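Local coordinates for protein N-acetylglucosamine 2-epimerase (Xylella fastidiosa, PDB 3GT5) that probably interconverts N-acylated amino sugars or related sugars by epimerisation at carbon 2, as an isomerase of the N-acylglucosamine 2-epimerase family, at residues 117-122 and 135-140; 125-130 and 185-190. All coordinates share one frame; numbering follows the deposited sequence.

Interaction 1: 117-122 and 135-140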
ATOM      1  N   PHE A 117      -1.775  -6.683   5.355  1.00 15.84           N
ATOM      2  CA  PHE A 117      -0.635  -7.168   4.565  1.00 15.66           C
ATOM      3  C   PHE A 117      -0.466  -8.674   4.558  1.00 15.77           C
ATOM      4  O   PHE A 117      -0.199  -9.260   3.528  1.00 16.49           O
ATOM      5  CB  PHE A 117       0.624  -6.341   4.778  1.00 15.73           C
ATOM      6  CG  PHE A 117       0.568  -5.061   4.027  1.00 16.70           C
ATOM      7  CD1 PHE A 117       0.846  -5.029   2.645  1.00 16.31           C
ATOM      8  CD2 PHE A 117       0.059  -3.880   4.602  1.00 15.78           C
ATOM      9  CE1 PHE A 117       0.686  -3.886   1.914  1.00 18.30           C
ATOM     10  CE2 PHE A 117      -0.088  -2.713   3.831  1.00 15.99           C
ATOM     11  CZ  PHE A 117       0.212  -2.717   2.492  1.00 18.11           C
ATOM     12  N   VAL A 118      -0.737  -9.314   5.672  1.00 15.31           N
ATOM     13  CA  VAL A 118      -0.788 -10.773   5.709  1.00 15.75           C
ATOM     14  C   VAL A 118      -1.880 -11.322   4.791  1.00 16.41           C
ATOM     15  O   VAL A 118      -1.611 -12.257   3.997  1.00 17.54           O
ATOM     16  CB  VAL A 118      -0.967 -11.236   7.165  1.00 15.36           C
ATOM     17  CG1 VAL A 118      -1.359 -12.756   7.221  1.00 15.05           C
ATOM     18  CG2 VAL A 118       0.345 -10.964   8.032  1.00 17.30           C
ATOM     19  N   MET A 119      -3.102 -10.743   4.848  1.00 16.04           N
ATOM     20  CA  MET A 119      -4.230 -11.137   3.950  1.00 15.81           C
ATOM     21  C   MET A 119      -3.841 -10.967   2.475  1.00 16.33           C
ATOM     22  O   MET A 119      -4.073 -11.850   1.636  1.00 17.71           O
ATOM     23  CB  MET A 119      -5.537 -10.417   4.280  1.00 16.70           C
ATOM     24  CG  MET A 119      -6.694 -10.847   3.409  1.00 15.03           C
ATOM     25  SD  MET A 119      -7.241 -12.644   3.644  1.00 13.54           S
ATOM     26  CE  MET A 119      -8.589 -12.349   4.847  1.00 23.81           C
ATOM     27  N   LEU A 120      -3.184  -9.858   2.166  1.00 15.72           N
ATOM     28  CA  LEU A 120      -2.707  -9.621   0.824  1.00 16.78           C
ATOM     29  C   LEU A 120      -1.667 -10.672   0.405  1.00 17.25           C
ATOM     30  O   LEU A 120      -1.770 -11.211  -0.728  1.00 17.64           O
ATOM     31  CB  LEU A 120      -2.104  -8.214   0.720  1.00 16.11           C
ATOM     32  CG  LEU A 120      -1.597  -7.838  -0.676  1.00 19.63           C
ATOM     33  CD1 LEU A 120      -2.761  -7.746  -1.693  1.00 18.01           C
ATOM     34  CD2 LEU A 120      -0.806  -6.508  -0.656  1.00 18.87           C
ATOM     35  N   ALA A 121      -0.705 -10.985   1.282  1.00 16.84           N
ATOM     36  CA  ALA A 121       0.330 -11.983   0.948  1.00 16.61           C
ATOM     37  C   ALA A 121      -0.339 -13.359   0.688  1.00 17.97           C
ATOM     38  O   ALA A 121       0.018 -14.102  -0.249  1.00 16.73           O
ATOM     39  CB  ALA A 121       1.398 -12.099   2.041  1.00 17.72           C
ATOM     40  N   TYR A 122      -1.284 -13.732   1.538  1.00 16.78           N
ATOM     41  CA  TYR A 122      -1.948 -15.043   1.352  1.00 17.81           C
ATOM     42  C   TYR A 122      -2.787 -15.061   0.066  1.00 18.53           C
ATOM     43  O   TYR A 122      -2.837 -16.103  -0.627  1.00 19.70           O
ATOM     44  CB  TYR A 122      -2.811 -15.395   2.572  1.00 17.99           C
ATOM     45  CG  TYR A 122      -2.053 -15.689   3.857  1.00 18.85           C
ATOM     46  CD1 TYR A 122      -0.714 -16.134   3.866  1.00 20.67           C
ATOM     47  CD2 TYR A 122      -2.693 -15.583   5.098  1.00 19.06           C
ATOM     48  CE1 TYR A 122      -0.033 -16.380   5.045  1.00 22.15           C
ATOM     49  CE2 TYR A 122      -2.016 -15.890   6.288  1.00 18.48           C
ATOM     50  CZ  TYR A 122      -0.694 -16.301   6.252  1.00 20.42           C
ATOM     51  OH  TYR A 122      -0.013 -16.575   7.418  1.00 22.80           O
ATOM     52  N   GLU A 135      -7.158 -21.623   2.765  1.00 23.13           N
ATOM     53  CA  GLU A 135      -7.408 -21.875   4.198  1.00 24.10           C
ATOM     54  C   GLU A 135      -6.737 -20.811   5.069  1.00 22.58           C
ATOM     55  O   GLU A 135      -7.310 -20.375   6.057  1.00 21.96           O
ATOM     56  CB  GLU A 135      -6.875 -23.243   4.652  1.00 25.10           C
ATOM     57  CG  GLU A 135      -7.715 -24.434   4.245  1.00 32.19           C
ATOM     58  CD  GLU A 135      -8.051 -24.493   2.772  1.00 40.47           C
ATOM     59  OE1 GLU A 135      -7.123 -24.710   1.929  1.00 45.35           O
ATOM     60  OE2 GLU A 135      -9.264 -24.362   2.455  1.00 45.70           O
ATOM     61  N   TRP A 136      -5.523 -20.405   4.701  1.00 21.46           N
ATOM     62  CA  TRP A 136      -4.816 -19.375   5.481  1.00 21.67           C
ATOM     63  C   TRP A 136      -5.588 -18.072   5.454  1.00 20.33           C
ATOM     64  O   TRP A 136      -5.610 -17.339   6.462  1.00 17.99           O
ATOM     65  CB  TRP A 136      -3.415 -19.112   4.917  1.00 21.96           C
ATOM     66  CG  TRP A 136      -2.514 -20.288   4.833  1.00 24.88           C
ATOM     67  CD1 TRP A 136      -2.592 -21.459   5.551  1.00 27.09           C
ATOM     68  CD2 TRP A 136      -1.363 -20.412   3.981  1.00 25.31           C
ATOM     69  NE1 TRP A 136      -1.572 -22.304   5.175  1.00 25.96           N
ATOM     70  CE2 TRP A 136      -0.815 -21.688   4.203  1.00 27.19           C
ATOM     71  CE3 TRP A 136      -0.761 -19.567   3.032  1.00 25.35           C
ATOM     72  CZ2 TRP A 136       0.341 -22.142   3.529  1.00 27.57           C
ATOM     73  CZ3 TRP A 136       0.383 -20.019   2.348  1.00 28.02           C
ATOM     74  CH2 TRP A 136       0.911 -21.296   2.602  1.00 27.76           C
ATOM     75  N   MET A 137      -6.207 -17.780   4.294  1.00 19.75           N
ATOM     76  CA  MET A 137      -7.097 -16.613   4.125  1.00 19.88           C
ATOM     77  C   MET A 137      -8.303 -16.736   5.052  1.00 20.47           C
ATOM     78  O   MET A 137      -8.697 -15.786   5.741  1.00 18.98           O
ATOM     79  CB  MET A 137      -7.547 -16.418   2.656  1.00 18.66           C
ATOM     80  CG  MET A 137      -6.414 -16.172   1.625  1.00 17.44           C
ATOM     81  SD  MET A 137      -6.754 -16.506  -0.110  1.00 12.76           S
ATOM     82  CE  MET A 137      -8.048 -15.352  -0.361  1.00 20.13           C
ATOM     83  N   ASP A 138      -8.914 -17.923   5.069  1.00 21.19           N
ATOM     84  CA  ASP A 138     -10.055 -18.136   5.941  1.00 22.39           C
ATOM     85  C   ASP A 138      -9.652 -17.995   7.426  1.00 21.07           C
ATOM     86  O   ASP A 138     -10.370 -17.369   8.204  1.00 22.19           O
ATOM     87  CB  ASP A 138     -10.761 -19.471   5.640  1.00 22.27           C
ATOM     88  CG  ASP A 138     -11.938 -19.707   6.564  1.00 29.13           C
ATOM     89  OD1 ASP A 138     -12.848 -18.828   6.686  1.00 28.61           O
ATOM     90  OD2 ASP A 138     -11.893 -20.752   7.248  1.00 34.71           O
ATOM     91  N   GLU A 139      -8.481 -18.496   7.803  1.00 20.45           N
ATOM     92  CA  GLU A 139      -7.960 -18.389   9.186  1.00 21.40           C
ATOM     93  C   GLU A 139      -7.762 -16.928   9.547  1.00 21.23           C
ATOM     94  O   GLU A 139      -8.089 -16.530  10.670  1.00 21.54           O
ATOM     95  CB  GLU A 139      -6.632 -19.144   9.265  1.00 22.56           C
ATOM     96  CG  GLU A 139      -5.676 -18.996  10.472  1.00 24.10           C
ATOM     97  CD  GLU A 139      -4.264 -19.391  10.038  1.00 29.73           C
ATOM     98  OE1 GLU A 139      -3.481 -18.490   9.595  1.00 29.07           O
ATOM     99  OE2 GLU A 139      -3.982 -20.621  10.001  1.00 30.03           O
ATOM    100  N   THR A 140      -7.262 -16.131   8.581  1.00 19.26           N
ATOM    101  CA  THR A 140      -7.013 -14.694   8.828  1.00 18.55           C
ATOM    102  C   THR A 140      -8.356 -13.951   8.938  1.00 17.90           C
ATOM    103  O   THR A 140      -8.526 -13.122   9.826  1.00 17.43           O
ATOM    104  CB  THR A 140      -6.143 -14.103   7.719  1.00 18.55           C
ATOM    105  OG1 THR A 140      -4.947 -14.882   7.602  1.00 18.33           O
ATOM    106  CG2 THR A 140      -5.779 -12.614   8.011  1.00 19.12           C
TER
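Tyr122 and Met137 bring the two helical segments closest, with CA atoms 6.1 Å apart; the segment axes run nearly antiparallel at 162° and approach to 9.3 Å. No hydrogen bond joins them. Trp136 CB sits over one face of the Tyr122 ring in a CH-pi contact, 3.7 Å from the ring centroid, and the indole turns an edge toward that ring, the planes inclined at 54°, with Trp136 CE3 3.5 Å from Tyr122 CD1. Thr140 OG1 lies in the ring plane at the edge, 3.4 Å from Tyr122 CE2. Anti to its carbonyl carbon (chi1 -54°), this hydroxyl donates to Trp136 O, sharing that acceptor with Thr140 N. Met119 crosses Met137 at about a right angle: the bend at chi2 sets Met119 SD 3.9 Å from Met137 CB, and the turn at chi3 brings Met119 CE to 3.6 Å from Met137 O. The phenol OH of Tyr122 bonds to Tyr96 and Arg85, and Arg85 also pairs with Glu139 and makes a cation-pi contact with Trp136. This buried helical hairpin, 112-127 against 133-147, belongs to the helical barrel of the family; helix 71-88 packs against Tyr122 and Trp136, helix 172-189 against Met119 and Met137.

Interaction 2: 125-130 and 185-190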
ATOM      1  N   GLY A 125      -0.486 -15.693  -2.646  1.00 20.35           N
ATOM      2  CA  GLY A 125      -0.157 -17.114  -2.622  1.00 20.12           C
ATOM      3  C   GLY A 125      -1.181 -17.969  -3.355  1.00 21.05           C
ATOM      4  O   GLY A 125      -0.801 -18.877  -4.130  1.00 22.03           O
ATOM      5  N   LEU A 126      -2.473 -17.720  -3.130  1.00 20.04           N
ATOM      6  CA  LEU A 126      -3.511 -18.475  -3.835  1.00 19.99           C
ATOM      7  C   LEU A 126      -3.498 -18.163  -5.347  1.00 21.25           C
ATOM      8  O   LEU A 126      -3.661 -19.083  -6.163  1.00 21.14           O
ATOM      9  CB  LEU A 126      -4.894 -18.197  -3.204  1.00 20.01           C
ATOM     10  CG  LEU A 126      -6.099 -18.971  -3.722  1.00 19.29           C
ATOM     11  CD1 LEU A 126      -5.844 -20.492  -3.617  1.00 20.82           C
ATOM     12  CD2 LEU A 126      -7.344 -18.559  -2.981  1.00 19.59           C
ATOM     13  N   LYS A 127      -3.294 -16.890  -5.721  1.00 20.67           N
ATOM     14  CA  LYS A 127      -3.228 -16.496  -7.112  1.00 22.10           C
ATOM     15  C   LYS A 127      -2.163 -17.250  -7.887  1.00 22.35           C
ATOM     16  O   LYS A 127      -2.354 -17.457  -9.079  1.00 23.95           O
ATOM     17  CB  LYS A 127      -2.956 -14.995  -7.269  1.00 21.96           C
ATOM     18  CG  LYS A 127      -4.169 -14.081  -6.969  1.00 23.85           C
ATOM     19  CD  LYS A 127      -3.886 -12.585  -7.197  1.00 24.47           C
ATOM     20  CE  LYS A 127      -5.136 -11.727  -6.818  1.00 24.27           C
ATOM     21  NZ  LYS A 127      -4.922 -10.290  -7.104  1.00 25.94           N
ATOM     22  N   VAL A 128      -1.058 -17.612  -7.239  1.00 22.39           N
ATOM     23  CA  VAL A 128       0.056 -18.319  -7.917  1.00 23.32           C
ATOM     24  C   VAL A 128      -0.089 -19.829  -7.798  1.00 25.05           C
ATOM     25  O   VAL A 128       0.779 -20.581  -8.209  1.00 27.04           O
ATOM     26  CB  VAL A 128       1.457 -17.831  -7.498  1.00 23.25           C
ATOM     27  CG1 VAL A 128       1.555 -16.321  -7.635  1.00 24.94           C
ATOM     28  CG2 VAL A 128       1.868 -18.338  -6.102  1.00 21.47           C
ATOM     29  N   GLY A 129      -1.207 -20.257  -7.233  1.00 25.55           N
ATOM     30  CA  GLY A 129      -1.605 -21.676  -7.252  1.00 25.57           C
ATOM     31  C   GLY A 129      -1.330 -22.415  -5.971  1.00 25.38           C
ATOM     32  O   GLY A 129      -1.438 -23.635  -5.949  1.00 26.15           O
ATOM     33  N   ILE A 130      -1.015 -21.726  -4.867  1.00 24.10           N
ATOM     34  CA  ILE A 130      -0.818 -22.430  -3.586  1.00 23.81           C
ATOM     35  C   ILE A 130      -2.203 -22.677  -2.961  1.00 25.52           C
ATOM     36  O   ILE A 130      -2.816 -21.770  -2.363  1.00 23.50           O
ATOM     37  CB  ILE A 130       0.113 -21.682  -2.621  1.00 24.28           C
ATOM     38  CG1 ILE A 130       1.501 -21.511  -3.241  1.00 24.95           C
ATOM     39  CG2 ILE A 130       0.225 -22.430  -1.270  1.00 23.93           C
ATOM     40  CD1 ILE A 130       2.439 -20.608  -2.445  1.00 26.17           C
ATOM     41  N   ALA A 185      -8.241 -10.732  -2.138  1.00 17.35           N
ATOM     42  CA  ALA A 185      -8.773 -12.012  -1.628  1.00 17.40           C
ATOM     43  C   ALA A 185      -9.919 -12.472  -2.539  1.00 18.03           C
ATOM     44  O   ALA A 185     -10.045 -13.690  -2.854  1.00 17.11           O
ATOM     45  CB  ALA A 185      -9.242 -11.852  -0.172  1.00 16.82           C
ATOM     46  N   TYR A 186     -10.763 -11.514  -2.930  1.00 16.73           N
ATOM     47  CA  TYR A 186     -11.864 -11.793  -3.851  1.00 18.30           C
ATOM     48  C   TYR A 186     -11.345 -12.243  -5.213  1.00 19.77           C
ATOM     49  O   TYR A 186     -11.838 -13.215  -5.791  1.00 19.80           O
ATOM     50  CB  TYR A 186     -12.750 -10.581  -4.050  1.00 17.71           C
ATOM     51  CG  TYR A 186     -13.760 -10.740  -5.166  1.00 18.48           C
ATOM     52  CD1 TYR A 186     -14.839 -11.595  -5.021  1.00 19.90           C
ATOM     53  CD2 TYR A 186     -13.627 -10.044  -6.380  1.00 19.59           C
ATOM     54  CE1 TYR A 186     -15.777 -11.756  -6.060  1.00 22.63           C
ATOM     55  CE2 TYR A 186     -14.574 -10.196  -7.404  1.00 21.09           C
ATOM     56  CZ  TYR A 186     -15.632 -11.051  -7.231  1.00 23.74           C
ATOM     57  OH  TYR A 186     -16.569 -11.168  -8.245  1.00 25.69           O
ATOM     58  N   GLU A 187     -10.348 -11.522  -5.714  1.00 19.81           N
ATOM     59  CA  GLU A 187      -9.786 -11.820  -7.029  1.00 21.55           C
ATOM     60  C   GLU A 187      -9.174 -13.214  -7.022  1.00 21.74           C
ATOM     61  O   GLU A 187      -9.290 -13.955  -8.011  1.00 23.59           O
ATOM     62  CB  GLU A 187      -8.741 -10.765  -7.414  1.00 21.71           C
ATOM     63  CG  GLU A 187      -9.318  -9.416  -7.738  1.00 24.97           C
ATOM     64  CD  GLU A 187      -8.266  -8.342  -7.901  1.00 27.57           C
ATOM     65  OE1 GLU A 187      -7.088  -8.555  -7.521  1.00 28.49           O
ATOM     66  OE2 GLU A 187      -8.621  -7.255  -8.412  1.00 32.31           O
ATOM     67  N   ALA A 188      -8.579 -13.597  -5.911  1.00 19.54           N
ATOM     68  CA  ALA A 188      -7.894 -14.911  -5.776  1.00 20.60           C
ATOM     69  C   ALA A 188      -8.852 -16.075  -5.545  1.00 21.33           C
ATOM     70  O   ALA A 188      -8.629 -17.145  -6.088  1.00 21.32           O
ATOM     71  CB  ALA A 188      -6.881 -14.859  -4.697  1.00 19.47           C
ATOM     72  N   SER A 189      -9.922 -15.857  -4.767  1.00 21.16           N
ATOM     73  CA  SER A 189     -10.767 -16.960  -4.270  1.00 21.16           C
ATOM     74  C   SER A 189     -12.173 -17.003  -4.871  1.00 20.71           C
ATOM     75  O   SER A 189     -12.848 -18.039  -4.782  1.00 20.19           O
ATOM     76  CB  SER A 189     -10.934 -16.869  -2.763  1.00 20.94           C
ATOM     77  OG  SER A 189     -11.688 -15.745  -2.418  1.00 20.63           O
ATOM     78  N   GLY A 190     -12.643 -15.877  -5.410  1.00 20.48           N
ATOM     79  CA  GLY A 190     -14.007 -15.686  -5.850  1.00 21.85           C
ATOM     80  C   GLY A 190     -15.069 -15.589  -4.755  1.00 22.36           C
ATOM     81  O   GLY A 190     -16.244 -15.551  -5.069  1.00 24.11           O
TER
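Lys127 and Glu187 make the polar contact: Lys127 NZ donates to Glu187 OE1 at 2.8 Å in a salt-bridged hydrogen bond, reaching the oxygen nearly along its C-O axis. Both chains are extended beyond CG and cross obliquely, and the lysine's methylenes take part as well, CE lying 3.8 Å from Glu187 CB. Nearer the backbone, Lys127 CG rests on Ala188 CB at 3.6 Å. With only a methyl group on Ala188, the chains come close here, the CA atoms of Lys127 and Ala188 being 5.1 Å apart.

Leu126 adds to the apolar side. Its CG is anti to the backbone N (chi1 -175°), and the CD2 branch touches Ala188 O at 3.6 Å, Ala188 CB and Ser189 CB.

Behind these side chains stand two helix ends. Helix 112-127 finishes in a Schellman motif, with Ile130 N bonded to Gly125 O and Gly129 N to Leu126 O; Gly129 is the C-prime residue with positive phi, and the motif takes in Leu126 and Lys127 themselves. In the partner helix, Ser189 OG donates to Ala185 O at 2.7 Å from above the carbonyl plane, while Ser189 N reaches the same oxygen from the opposite face; the hydroxyl is also hydrogen-bonded to Glu191 N. Gly190, also with positive phi, then takes the chain out of the helix. Further out, Tyr263 hydrogen-bonds Glu187 OE2, leaving OE1 for the lysine, and helix 133-147 packs on Leu126 through Ala133 and Arg134.

The contact thus joins the C-terminal ends of two helices of the barrel near the protein surface. The pairing of Lys127 with Glu187 probably favours the ionised forms of both residues, a charge pair tying two helix ends together at the edge of the protein.

Interactions 1 and 2 lie about 10 Å apart, centre to centre, and share helix 112-127: its middle faces helix 133-147 in interaction 1, its C-terminal end meets the end of helix 172-189 in interaction 2. Along the chain the segments alternate, 117-122, 125-130, 135-140 and then 185-190, so the two contacts cross in sequence. They also touch directly. Met137 SD is 3.6 Å from Leu126 CD2, and Met137 CE reaches Ala185 O and Ser189 CB, placing one methionine where all three helices meet; Trp136 packs on Ile130. A buried core and a salt-bridged surface end thus belong to one continuous wall of the helical barrel.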